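Local atomic coordinates of aromatic amino acid exporter YddG (Starkeya novella, PDB entry 5I20), a protein that exports a broad range of amino acids, among them threonine, methionine, lysine and glutamate, across the bacterial inner membrane. Residues S18-A23 / V214-G219; L103-F108 / G235-L240; S202-P205 / E209-A212; A247-T252 / G265-A270. One frame throughout, in Å; residues are numbered along the deposited sequence.

Contact 1. Residues S18-A23 / V214-G219; sequences STLALA and VALGIG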
loop_
_atom_site.group_PDB
_atom_site.type_symbol
_atom_site.label_atom_id
_atom_site.label_comp_id
_atom_site.label_asym_id
_atom_site.label_seq_id
_atom_site.Cartn_x
_atom_site.Cartn_y
_atom_site.Cartn_z
ATOM N N SER A 18 -3.233 -5.742 -4.560
ATOM C CA SER A 18 -4.313 -6.696 -4.331
ATOM C C SER A 18 -3.826 -8.143 -4.438
ATOM O O SER A 18 -4.470 -9.056 -3.916
ATOM C CB SER A 18 -5.458 -6.462 -5.323
ATOM O OG SER A 18 -5.963 -5.141 -5.232
ATOM N N THR A 19 -2.696 -8.352 -5.113
ATOM C CA THR A 19 -2.177 -9.705 -5.332
ATOM C C THR A 19 -1.264 -10.193 -4.203
ATOM O O THR A 19 -0.769 -11.319 -4.249
ATOM C CB THR A 19 -1.387 -9.808 -6.663
ATOM O OG1 THR A 19 -0.141 -9.105 -6.546
ATOM C CG2 THR A 19 -2.190 -9.235 -7.822
ATOM N N LEU A 20 -1.047 -9.350 -3.196
ATOM C CA LEU A 20 -0.127 -9.661 -2.101
ATOM C C LEU A 20 -0.474 -10.939 -1.344
ATOM O O LEU A 20 0.398 -11.774 -1.090
ATOM C CB LEU A 20 -0.072 -8.495 -1.112
ATOM C CG LEU A 20 0.762 -7.291 -1.547
ATOM C CD1 LEU A 20 0.705 -6.188 -0.503
ATOM C CD2 LEU A 20 2.194 -7.719 -1.808
ATOM N N ALA A 21 -1.746 -11.086 -0.981
ATOM C CA ALA A 21 -2.194 -12.233 -0.196
ATOM C C ALA A 21 -2.016 -13.545 -0.959
ATOM O O ALA A 21 -1.904 -14.611 -0.357
ATOM C CB ALA A 21 -3.647 -12.057 0.214
ATOM N N LEU A 22 -1.986 -13.459 -2.283
ATOM C CA LEU A 22 -1.840 -14.636 -3.129
ATOM C C LEU A 22 -0.425 -15.204 -3.049
ATOM O O LEU A 22 -0.231 -16.417 -3.097
ATOM C CB LEU A 22 -2.189 -14.292 -4.578
ATOM C CG LEU A 22 -3.161 -15.219 -5.314
ATOM C CD1 LEU A 22 -3.351 -14.752 -6.750
ATOM C CD2 LEU A 22 -2.688 -16.664 -5.277
ATOM N N ALA A 23 0.560 -14.319 -2.922
ATOM C CA ALA A 23 1.961 -14.729 -2.896
ATOM C C ALA A 23 2.496 -14.853 -1.471
ATOM O O ALA A 23 3.595 -15.365 -1.256
ATOM C CB ALA A 23 2.809 -13.748 -3.694
ATOM N N VAL A 214 10.352 -13.112 -6.621
ATOM C CA VAL A 214 10.591 -12.331 -7.830
ATOM C C VAL A 214 9.317 -11.621 -8.290
ATOM O O VAL A 214 9.362 -10.469 -8.717
ATOM C CB VAL A 214 11.132 -13.217 -8.969
ATOM C CG1 VAL A 214 11.372 -12.394 -10.223
ATOM C CG2 VAL A 214 12.415 -13.903 -8.533
ATOM N N ALA A 215 8.184 -12.310 -8.189
ATOM C CA ALA A 215 6.897 -11.737 -8.573
ATOM C C ALA A 215 6.565 -10.519 -7.720
ATOM O O ALA A 215 6.131 -9.487 -8.234
ATOM C CB ALA A 215 5.795 -12.776 -8.459
ATOM N N LEU A 216 6.769 -10.652 -6.413
ATOM C CA LEU A 216 6.559 -9.551 -5.483
ATOM C C LEU A 216 7.483 -8.383 -5.814
ATOM O O LEU A 216 7.074 -7.225 -5.774
ATOM C CB LEU A 216 6.789 -10.010 -4.042
ATOM C CG LEU A 216 5.803 -11.008 -3.435
ATOM C CD1 LEU A 216 6.226 -11.380 -2.020
ATOM C CD2 LEU A 216 4.393 -10.440 -3.439
ATOM N N GLY A 217 8.730 -8.701 -6.147
ATOM C CA GLY A 217 9.727 -7.689 -6.444
ATOM C C GLY A 217 9.446 -6.903 -7.711
ATOM O O GLY A 217 9.676 -5.697 -7.763
ATOM N N ILE A 218 8.950 -7.587 -8.737
ATOM C CA ILE A 218 8.665 -6.943 -10.015
ATOM C C ILE A 218 7.322 -6.207 -9.997
ATOM O O ILE A 218 7.218 -5.083 -10.482
ATOM C CB ILE A 218 8.664 -7.964 -11.169
ATOM C CG1 ILE A 218 10.016 -8.677 -11.249
ATOM C CG2 ILE A 218 8.352 -7.281 -12.492
ATOM C CD1 ILE A 218 10.115 -9.666 -12.390
ATOM N N GLY A 219 6.303 -6.842 -9.428
ATOM C CA GLY A 219 4.954 -6.304 -9.456
ATOM C C GLY A 219 4.617 -5.333 -8.340
ATOM O O GLY A 219 4.736 -4.119 -8.512
#
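L216 and A23 meet carbon to carbon, and with L20 they make up an entirely apolar touch between transmembrane helices from the two halves of the DMT transporter sequence. The van der Waals part centres on one methyl group. L216 CD2 rests 3.7 Å from A23 CB, which points toward the other helix, and the same CD2 lies 3.9 Å from L20 CD2. The two leucine side chains cross at about a right angle, so a single methyl of each does the touching. L216 has CG anti to its carbonyl carbon (chi1 -68°); CD1 continues the extended chain, and CD2, the side branch, meets both partners.

The nearby hydroxyls bond mostly to local carbonyls. T19 OG1 bonds to L16 O and S18 OG to I14 O, both one turn back or less, while L20 O receives T24 OG1. Nearby, L20 also touches P220 and a bound monoolein molecule, and L216 leans on T39 of helix 32-53.

Joined by three methyl groups at the surface of the protein, with 133 Å² buried in all, the two segments touch through apolar van der Waals contact, and the chemistry imposes no directional bond on how they sit together.

Contact 2. Residues L103-F108 / G235-L240; sequences LLIVLF and GDVRLL. With SO4 (sulfate ion), chain K.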
loop_
_atom_site.group_PDB
_atom_site.type_symbol
_atom_site.label_atom_id
_atom_site.label_comp_id
_atom_site.label_asym_id
_atom_site.label_seq_id
_atom_site.Cartn_x
_atom_site.Cartn_y
_atom_site.Cartn_z
ATOM N N LEU A 103 -8.308 6.176 4.218
ATOM C CA LEU A 103 -9.085 7.280 4.774
ATOM C C LEU A 103 -8.175 8.455 5.132
ATOM O O LEU A 103 -8.528 9.614 4.926
ATOM C CB LEU A 103 -9.868 6.817 6.006
ATOM C CG LEU A 103 -10.674 7.871 6.772
ATOM C CD1 LEU A 103 -11.726 8.510 5.876
ATOM C CD2 LEU A 103 -11.322 7.254 8.009
ATOM N N LEU A 104 -6.996 8.144 5.659
ATOM C CA LEU A 104 -6.039 9.167 6.060
ATOM C C LEU A 104 -5.554 9.981 4.866
ATOM O O LEU A 104 -5.416 11.199 4.954
ATOM C CB LEU A 104 -4.851 8.530 6.785
ATOM C CG LEU A 104 -5.154 7.943 8.164
ATOM C CD1 LEU A 104 -3.915 7.316 8.782
ATOM C CD2 LEU A 104 -5.733 9.016 9.079
ATOM N N ILE A 105 -5.299 9.302 3.752
ATOM C CA ILE A 105 -4.904 9.976 2.522
ATOM C C ILE A 105 -5.993 10.944 2.054
ATOM O O ILE A 105 -5.702 12.085 1.688
ATOM C CB ILE A 105 -4.585 8.960 1.399
ATOM C CG1 ILE A 105 -3.252 8.262 1.687
ATOM C CG2 ILE A 105 -4.543 9.643 0.042
ATOM C CD1 ILE A 105 -2.828 7.282 0.621
ATOM N N VAL A 106 -7.243 10.490 2.077
ATOM C CA VAL A 106 -8.369 11.338 1.699
ATOM C C VAL A 106 -8.424 12.575 2.591
ATOM O O VAL A 106 -8.509 13.698 2.097
ATOM C CB VAL A 106 -9.714 10.585 1.781
ATOM C CG1 VAL A 106 -10.876 11.538 1.532
ATOM C CG2 VAL A 106 -9.746 9.432 0.788
ATOM N N LEU A 107 -8.355 12.362 3.901
ATOM C CA LEU A 107 -8.372 13.462 4.860
ATOM C C LEU A 107 -7.147 14.374 4.716
ATOM O O LEU A 107 -7.275 15.598 4.755
ATOM C CB LEU A 107 -8.465 12.918 6.291
ATOM C CG LEU A 107 -9.773 12.200 6.651
ATOM C CD1 LEU A 107 -9.710 11.582 8.042
ATOM C CD2 LEU A 107 -10.957 13.154 6.540
ATOM N N PHE A 108 -5.967 13.787 4.531
ATOM C CA PHE A 108 -4.742 14.581 4.451
ATOM C C PHE A 108 -4.613 15.320 3.118
ATOM O O PHE A 108 -3.810 16.244 2.995
ATOM C CB PHE A 108 -3.504 13.701 4.677
ATOM C CG PHE A 108 -3.412 13.116 6.063
ATOM C CD1 PHE A 108 -4.171 13.625 7.103
ATOM C CD2 PHE A 108 -2.564 12.052 6.323
ATOM C CE1 PHE A 108 -4.087 13.082 8.377
ATOM C CE2 PHE A 108 -2.475 11.508 7.594
ATOM C CZ PHE A 108 -3.237 12.024 8.620
ATOM N N GLY A 235 -2.026 12.653 -10.428
ATOM C CA GLY A 235 -3.387 12.153 -10.454
ATOM C C GLY A 235 -4.265 12.761 -9.381
ATOM O O GLY A 235 -3.912 13.763 -8.763
ATOM N N ASP A 236 -5.419 12.142 -9.163
ATOM C CA ASP A 236 -6.367 12.604 -8.159
ATOM C C ASP A 236 -6.134 11.870 -6.842
ATOM O O ASP A 236 -6.582 10.736 -6.662
ATOM C CB ASP A 236 -7.801 12.394 -8.652
ATOM C CG ASP A 236 -8.815 13.186 -7.856
ATOM O OD1 ASP A 236 -8.573 13.449 -6.662
ATOM O OD2 ASP A 236 -9.864 13.549 -8.427
ATOM N N VAL A 237 -5.440 12.534 -5.922
ATOM C CA VAL A 237 -5.067 11.948 -4.638
ATOM C C VAL A 237 -6.265 11.536 -3.779
ATOM O O VAL A 237 -6.261 10.460 -3.176
ATOM C CB VAL A 237 -4.191 12.923 -3.820
ATOM C CG1 VAL A 237 -3.871 12.341 -2.449
ATOM C CG2 VAL A 237 -2.913 13.246 -4.573
ATOM N N ARG A 238 -7.290 12.380 -3.709
ATOM C CA ARG A 238 -8.416 12.068 -2.836
ATOM C C ARG A 238 -9.217 10.902 -3.408
ATOM O O ARG A 238 -9.812 10.127 -2.664
ATOM C CB ARG A 238 -9.312 13.296 -2.609
ATOM C CG ARG A 238 -9.937 13.909 -3.850
ATOM C CD ARG A 238 -9.315 15.261 -4.163
ATOM N NE ARG A 238 -10.315 16.261 -4.523
ATOM C CZ ARG A 238 -10.747 16.484 -5.761
ATOM N NH1 ARG A 238 -10.270 15.775 -6.774
ATOM N NH2 ARG A 238 -11.659 17.419 -5.987
ATOM N N LEU A 239 -9.201 10.766 -4.728
ATOM C CA LEU A 239 -9.888 9.659 -5.379
ATOM C C LEU A 239 -9.111 8.353 -5.226
ATOM O O LEU A 239 -9.701 7.300 -4.973
ATOM C CB LEU A 239 -10.118 9.970 -6.859
ATOM C CG LEU A 239 -10.976 8.961 -7.625
ATOM C CD1 LEU A 239 -12.279 8.702 -6.887
ATOM C CD2 LEU A 239 -11.250 9.464 -9.033
ATOM N N LEU A 240 -7.791 8.423 -5.378
ATOM C CA LEU A 240 -6.947 7.241 -5.220
ATOM C C LEU A 240 -6.982 6.742 -3.777
ATOM O O LEU A 240 -6.815 5.549 -3.519
ATOM C CB LEU A 240 -5.507 7.537 -5.655
ATOM C CG LEU A 240 -5.284 7.641 -7.168
ATOM C CD1 LEU A 240 -3.919 8.234 -7.483
ATOM C CD2 LEU A 240 -5.437 6.275 -7.831
HETATM S S SO4 K . -12.756 18.796 -8.943
HETATM O O1 SO4 K . -13.310 19.759 -9.888
HETATM O O2 SO4 K . -12.614 19.426 -7.634
HETATM O O3 SO4 K . -13.655 17.650 -8.838
HETATM O O4 SO4 K . -11.448 18.350 -9.409
#
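I105 and V237 lie methyl to methyl where two transmembrane helices of the inverted-repeat DMT fold approach on the cytoplasmic side: the end of helix 101-108 packs against the N-terminal turn of helix 237-243. I105 CG2 stands 3.7 Å from V237 CG1, and the two side chains cross at about a right angle. In both residues the touching methyl is the one anti to the backbone N, with V237 at chi1 177°. V106 uses its other branch: CG2, anti to the carbonyl carbon, sits 3.5 Å from R238 O, setting a methyl against the backbone where the helices come closest. Their CA atoms, in V106 and R238, are just 4.6 Å apart.

The side chain of R238 leads away from the interface. Its CG lies between the backbone N and the carbonyl carbon (chi1 60°), and further bends carry the guanidinium back over the helix start to D236, the N-cap. R238 NH1 donates to D236 OD1 on its syn side at 2.9 Å, nearly straight at 163°, and forms a salt bridge to OD2. OD1 also takes a weak capping bond from L239 N, so one carboxylate secures both the arginine and the helix end. R116 O receives NH2 as well, and R118 shares the sulfate, probably from the crystallisation liquor. At the guanidinium edge, R238 NH2 makes a weak bond of 2.8 Å to sulfate O2.

Contact 3. Residues S202-P205 / E209-A212; sequences SVWP and EWLA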
loop_
_atom_site.group_PDB
_atom_site.type_symbol
_atom_site.label_atom_id
_atom_site.label_comp_id
_atom_site.label_asym_id
_atom_site.label_seq_id
_atom_site.Cartn_x
_atom_site.Cartn_y
_atom_site.Cartn_z
ATOM N N SER A 202 17.759 -16.654 10.160
ATOM C CA SER A 202 18.273 -16.806 8.804
ATOM C C SER A 202 17.537 -17.881 8.007
ATOM O O SER A 202 18.056 -18.975 7.799
ATOM C CB SER A 202 19.769 -17.122 8.848
ATOM O OG SER A 202 20.309 -17.243 7.544
ATOM N N VAL A 203 16.327 -17.563 7.560
ATOM C CA VAL A 203 15.560 -18.480 6.727
ATOM C C VAL A 203 15.411 -17.910 5.318
ATOM O O VAL A 203 14.635 -16.982 5.088
ATOM C CB VAL A 203 14.166 -18.764 7.320
ATOM C CG1 VAL A 203 13.389 -19.721 6.426
ATOM C CG2 VAL A 203 14.298 -19.333 8.724
ATOM N N TRP A 204 16.168 -18.472 4.380
ATOM C CA TRP A 204 16.173 -18.000 3.002
ATOM C C TRP A 204 15.143 -18.741 2.155
ATOM O O TRP A 204 14.756 -19.860 2.489
ATOM C CB TRP A 204 17.572 -18.153 2.402
ATOM C CG TRP A 204 18.525 -17.083 2.847
ATOM C CD1 TRP A 204 19.140 -16.985 4.060
ATOM C CD2 TRP A 204 18.972 -15.960 2.077
ATOM N NE1 TRP A 204 19.941 -15.869 4.095
ATOM C CE2 TRP A 204 19.856 -15.223 2.890
ATOM C CE3 TRP A 204 18.711 -15.506 0.781
ATOM C CZ2 TRP A 204 20.479 -14.057 2.449
ATOM C CZ3 TRP A 204 19.330 -14.347 0.345
ATOM C CH2 TRP A 204 20.204 -13.637 1.177
ATOM N N PRO A 205 14.679 -18.109 1.064
ATOM C CA PRO A 205 13.743 -18.763 0.142
ATOM C C PRO A 205 14.331 -20.028 -0.470
ATOM O O PRO A 205 15.494 -20.027 -0.870
ATOM C CB PRO A 205 13.507 -17.700 -0.935
ATOM C CG PRO A 205 13.800 -16.407 -0.262
ATOM C CD PRO A 205 14.910 -16.698 0.706
ATOM N N GLU A 209 9.692 -21.123 -3.798
ATOM C CA GLU A 209 9.450 -19.917 -3.015
ATOM C C GLU A 209 10.120 -18.712 -3.668
ATOM O O GLU A 209 9.677 -17.578 -3.498
ATOM C CB GLU A 209 9.955 -20.088 -1.580
ATOM C CG GLU A 209 9.182 -21.110 -0.762
ATOM C CD GLU A 209 9.727 -21.259 0.643
ATOM O OE1 GLU A 209 10.833 -20.742 0.911
ATOM O OE2 GLU A 209 9.051 -21.892 1.482
ATOM N N TRP A 210 11.184 -18.969 -4.422
ATOM C CA TRP A 210 11.918 -17.903 -5.093
ATOM C C TRP A 210 11.089 -17.212 -6.172
ATOM O O TRP A 210 11.246 -16.015 -6.408
ATOM C CB TRP A 210 13.210 -18.446 -5.705
ATOM C CG TRP A 210 14.386 -18.354 -4.786
ATOM C CD1 TRP A 210 15.020 -19.386 -4.157
ATOM C CD2 TRP A 210 15.067 -17.160 -4.383
ATOM N NE1 TRP A 210 16.057 -18.909 -3.392
ATOM C CE2 TRP A 210 16.107 -17.546 -3.513
ATOM C CE3 TRP A 210 14.900 -15.803 -4.675
ATOM C CZ2 TRP A 210 16.974 -16.625 -2.933
ATOM C CZ3 TRP A 210 15.761 -14.891 -4.098
ATOM C CH2 TRP A 210 16.785 -15.305 -3.237
ATOM N N LEU A 211 10.209 -17.964 -6.824
ATOM C CA LEU A 211 9.404 -17.417 -7.910
ATOM C C LEU A 211 8.394 -16.396 -7.391
ATOM O O LEU A 211 8.070 -15.426 -8.075
ATOM C CB LEU A 211 8.689 -18.541 -8.662
ATOM C CG LEU A 211 8.095 -18.184 -10.026
ATOM C CD1 LEU A 211 9.047 -17.294 -10.812
ATOM C CD2 LEU A 211 7.784 -19.450 -10.810
ATOM N N ALA A 212 7.905 -16.617 -6.176
ATOM C CA ALA A 212 6.991 -15.677 -5.542
ATOM C C ALA A 212 7.736 -14.409 -5.147
ATOM O O ALA A 212 7.214 -13.302 -5.281
ATOM C CB ALA A 212 6.332 -16.307 -4.329
#
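P205 sets its CB over the indole face of W210, a proline-tryptophan CH-pi contact in the periplasmic loop that leads into transmembrane helix 209-221 of this DMT-family exporter. The tight part is the proline. Its CB stands 3.6 Å from the centroid of the five-membered ring of W210, 9° off the ring normal, so the CH group sits almost squarely over the face. CG and CD lie more loosely near CZ2, on the benzene side. E209 approaches the same proline by another route: its extended chain brings OE1 to 3.6 Å from P205 CA, and that oxygen accepts a hydrogen bond from V206 N, tying the helix start to the loop just after the proline. L38 of helix 32-53 and V30 also touch P205.

The loose part is W204, on the surface. Its ring presents an edge to W210, with CE3 at 4.3 Å from CZ2 of W210, and the two indoles do not stack; L34 and L38 support it from helix 32-53. Replacing W210 with an alanine would probably strip P205 of the aromatic face beneath its CB and leave the W204 edge without a neighbour across the turn. Beside the CH-pi contact, the indole nitrogen NE1 of W210 lies 2.8 Å from P205 O.

Contact 4. Residues A247-T252 / G265-A270; sequences APVLST and GALAIA. With OLC ((2R)-2,3-dihydroxypropyl (9Z)-octadec-9-enoate), chain I.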
loop_
_atom_site.group_PDB
_atom_site.type_symbol
_atom_site.label_atom_id
_atom_site.label_comp_id
_atom_site.label_asym_id
_atom_site.label_seq_id
_atom_site.Cartn_x
_atom_site.Cartn_y
_atom_site.Cartn_z
ATOM N N ALA A 247 -8.519 -2.676 -2.784
ATOM C CA ALA A 247 -7.477 -3.688 -2.614
ATOM C C ALA A 247 -7.898 -4.868 -1.725
ATOM O O ALA A 247 -7.670 -6.015 -2.104
ATOM C CB ALA A 247 -6.194 -3.050 -2.075
ATOM N N PRO A 248 -8.511 -4.609 -0.548
ATOM C CA PRO A 248 -8.954 -5.770 0.239
ATOM C C PRO A 248 -10.016 -6.612 -0.463
ATOM O O PRO A 248 -9.990 -7.837 -0.358
ATOM C CB PRO A 248 -9.531 -5.135 1.508
ATOM C CG PRO A 248 -8.828 -3.826 1.620
ATOM C CD PRO A 248 -8.677 -3.353 0.208
ATOM N N VAL A 249 -10.934 -5.962 -1.171
ATOM C CA VAL A 249 -11.991 -6.672 -1.886
ATOM C C VAL A 249 -11.433 -7.466 -3.060
ATOM O O VAL A 249 -11.754 -8.642 -3.237
ATOM C CB VAL A 249 -13.072 -5.701 -2.404
ATOM C CG1 VAL A 249 -14.083 -6.444 -3.264
ATOM C CG2 VAL A 249 -13.762 -5.011 -1.243
ATOM N N LEU A 250 -10.600 -6.818 -3.866
ATOM C CA LEU A 250 -9.984 -7.480 -5.005
ATOM C C LEU A 250 -9.081 -8.616 -4.534
ATOM O O LEU A 250 -8.997 -9.659 -5.181
ATOM C CB LEU A 250 -9.195 -6.476 -5.848
ATOM C CG LEU A 250 -10.038 -5.501 -6.677
ATOM C CD1 LEU A 250 -9.167 -4.436 -7.317
ATOM C CD2 LEU A 250 -10.834 -6.248 -7.742
ATOM N N SER A 251 -8.419 -8.412 -3.397
ATOM C CA SER A 251 -7.548 -9.432 -2.821
ATOM C C SER A 251 -8.331 -10.701 -2.501
ATOM O O SER A 251 -7.912 -11.806 -2.845
ATOM C CB SER A 251 -6.862 -8.902 -1.559
ATOM O OG SER A 251 -5.957 -9.850 -1.021
ATOM N N THR A 252 -9.479 -10.531 -1.853
ATOM C CA THR A 252 -10.335 -11.657 -1.504
ATOM C C THR A 252 -10.915 -12.322 -2.750
ATOM O O THR A 252 -11.009 -13.549 -2.817
ATOM C CB THR A 252 -11.484 -11.219 -0.580
ATOM O OG1 THR A 252 -10.943 -10.558 0.571
ATOM C CG2 THR A 252 -12.301 -12.419 -0.135
ATOM N N GLY A 265 -21.220 -13.795 2.130
ATOM C CA GLY A 265 -22.061 -12.615 2.198
ATOM C C GLY A 265 -21.245 -11.373 2.504
ATOM O O GLY A 265 -21.493 -10.300 1.951
ATOM N N ALA A 266 -20.257 -11.528 3.381
ATOM C CA ALA A 266 -19.387 -10.424 3.766
ATOM C C ALA A 266 -18.632 -9.876 2.562
ATOM O O ALA A 266 -18.391 -8.675 2.459
ATOM C CB ALA A 266 -18.408 -10.870 4.844
ATOM N N LEU A 267 -18.254 -10.770 1.655
ATOM C CA LEU A 267 -17.560 -10.379 0.440
ATOM C C LEU A 267 -18.510 -9.616 -0.487
ATOM O O LEU A 267 -18.125 -8.623 -1.105
ATOM C CB LEU A 267 -16.979 -11.616 -0.253
ATOM C CG LEU A 267 -16.047 -11.446 -1.459
ATOM C CD1 LEU A 267 -16.835 -11.434 -2.758
ATOM C CD2 LEU A 267 -15.183 -10.195 -1.335
ATOM N N ALA A 268 -19.752 -10.081 -0.573
ATOM C CA ALA A 268 -20.758 -9.422 -1.398
ATOM C C ALA A 268 -21.051 -8.009 -0.891
ATOM O O ALA A 268 -21.121 -7.065 -1.678
ATOM C CB ALA A 268 -22.040 -10.247 -1.441
ATOM N N ILE A 269 -21.211 -7.872 0.422
ATOM C CA ILE A 269 -21.477 -6.577 1.042
ATOM C C ILE A 269 -20.301 -5.617 0.852
ATOM O O ILE A 269 -20.500 -4.441 0.542
ATOM C CB ILE A 269 -21.781 -6.727 2.550
ATOM C CG1 ILE A 269 -23.078 -7.512 2.760
ATOM C CG2 ILE A 269 -21.891 -5.368 3.219
ATOM C CD1 ILE A 269 -24.316 -6.789 2.281
ATOM N N ALA A 270 -19.082 -6.121 1.022
ATOM C CA ALA A 270 -17.885 -5.303 0.827
ATOM C C ALA A 270 -17.788 -4.822 -0.618
ATOM O O ALA A 270 -17.453 -3.665 -0.872
ATOM C CB ALA A 270 -16.637 -6.076 1.216
HETATM C C9 OLC I . -18.361 -9.782 -8.024
HETATM C C8 OLC I . -19.611 -10.061 -7.259
HETATM C C7 OLC I . -19.286 -10.199 -5.810
HETATM C C6 OLC I . -19.223 -11.642 -5.438
HETATM C C5 OLC I . -20.222 -11.926 -4.367
HETATM C C4 OLC I . -20.107 -13.350 -3.936
HETATM C C3 OLC I . -20.852 -13.554 -2.660
HETATM C C2 OLC I . -22.091 -14.346 -2.912
#
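T252 turns its two branches to different tasks: the hydroxyl bonds back into its own helix, and the methyl reaches across to L267. T252 OG1 donates to P248 O at 3.0 Å, 22° out of the carbonyl plane, while T252 N comes to the same oxygen from the opposite face. Two donors from one residue therefore grip a single carbonyl. The hydroxyl's bond follows from a chi1 of -55°, which sets OG1 beside the backbone N and CG2 anti to it, where it meets L267.

The side-chain contacts across the gap are apolar. T252 CG2 lies 3.8 Å from L267 CD2, and the two side chains slide past each other in opposite directions. L267, with CG anti to its N, places CD2 against T252, whereas its CD1 lies 3.6 Å from C6 of a monoolein chain; one leucine thus faces both helix and lipid. Farther along, V249 CG2 meets A270 CB at 3.9 Å; V249 and A270 are also the pair whose CA atoms are nearest across the two segments. With alanine in place of T252, L267 CD2 would probably lose its CG2 partner and P248 O its hydroxyl donor.

The short segments run at 139° with axes 10.2 Å apart, a spacing bridged by these few side chains. L135 of helix 119-136 touches both T252 and L267, and T132 of that helix meets P248. Helix 3-17 borders the far side through I14 and L15, so helix 246-258 is packed between it and helix 265-282.

In the fold
The four contacts spread over a transporter whose basket shape surrounds a large central cavity, the binding site for its substrates. Contacts 1 and 3 share helix 209-221; their centres are about 13 Å apart, and A23 O lies 4.2 Å from A212 CB. Contact 1 also meets contact 4, though their centres are about 19 Å apart: S18 O is 3.4 Å from S251 OG, a weak hydrogen bond linking helix 246-258 to the residues before helix 20-27. Contact 2 stands apart on the cytoplasmic side, its centre about 35 Å from that of periplasmic contact 3. Contacts 1 and 2 each pair one sequence half with the other, whereas contacts 3 and 4 stay within the second. Monoolein molecules touch residues of contacts 1, 2 and 4.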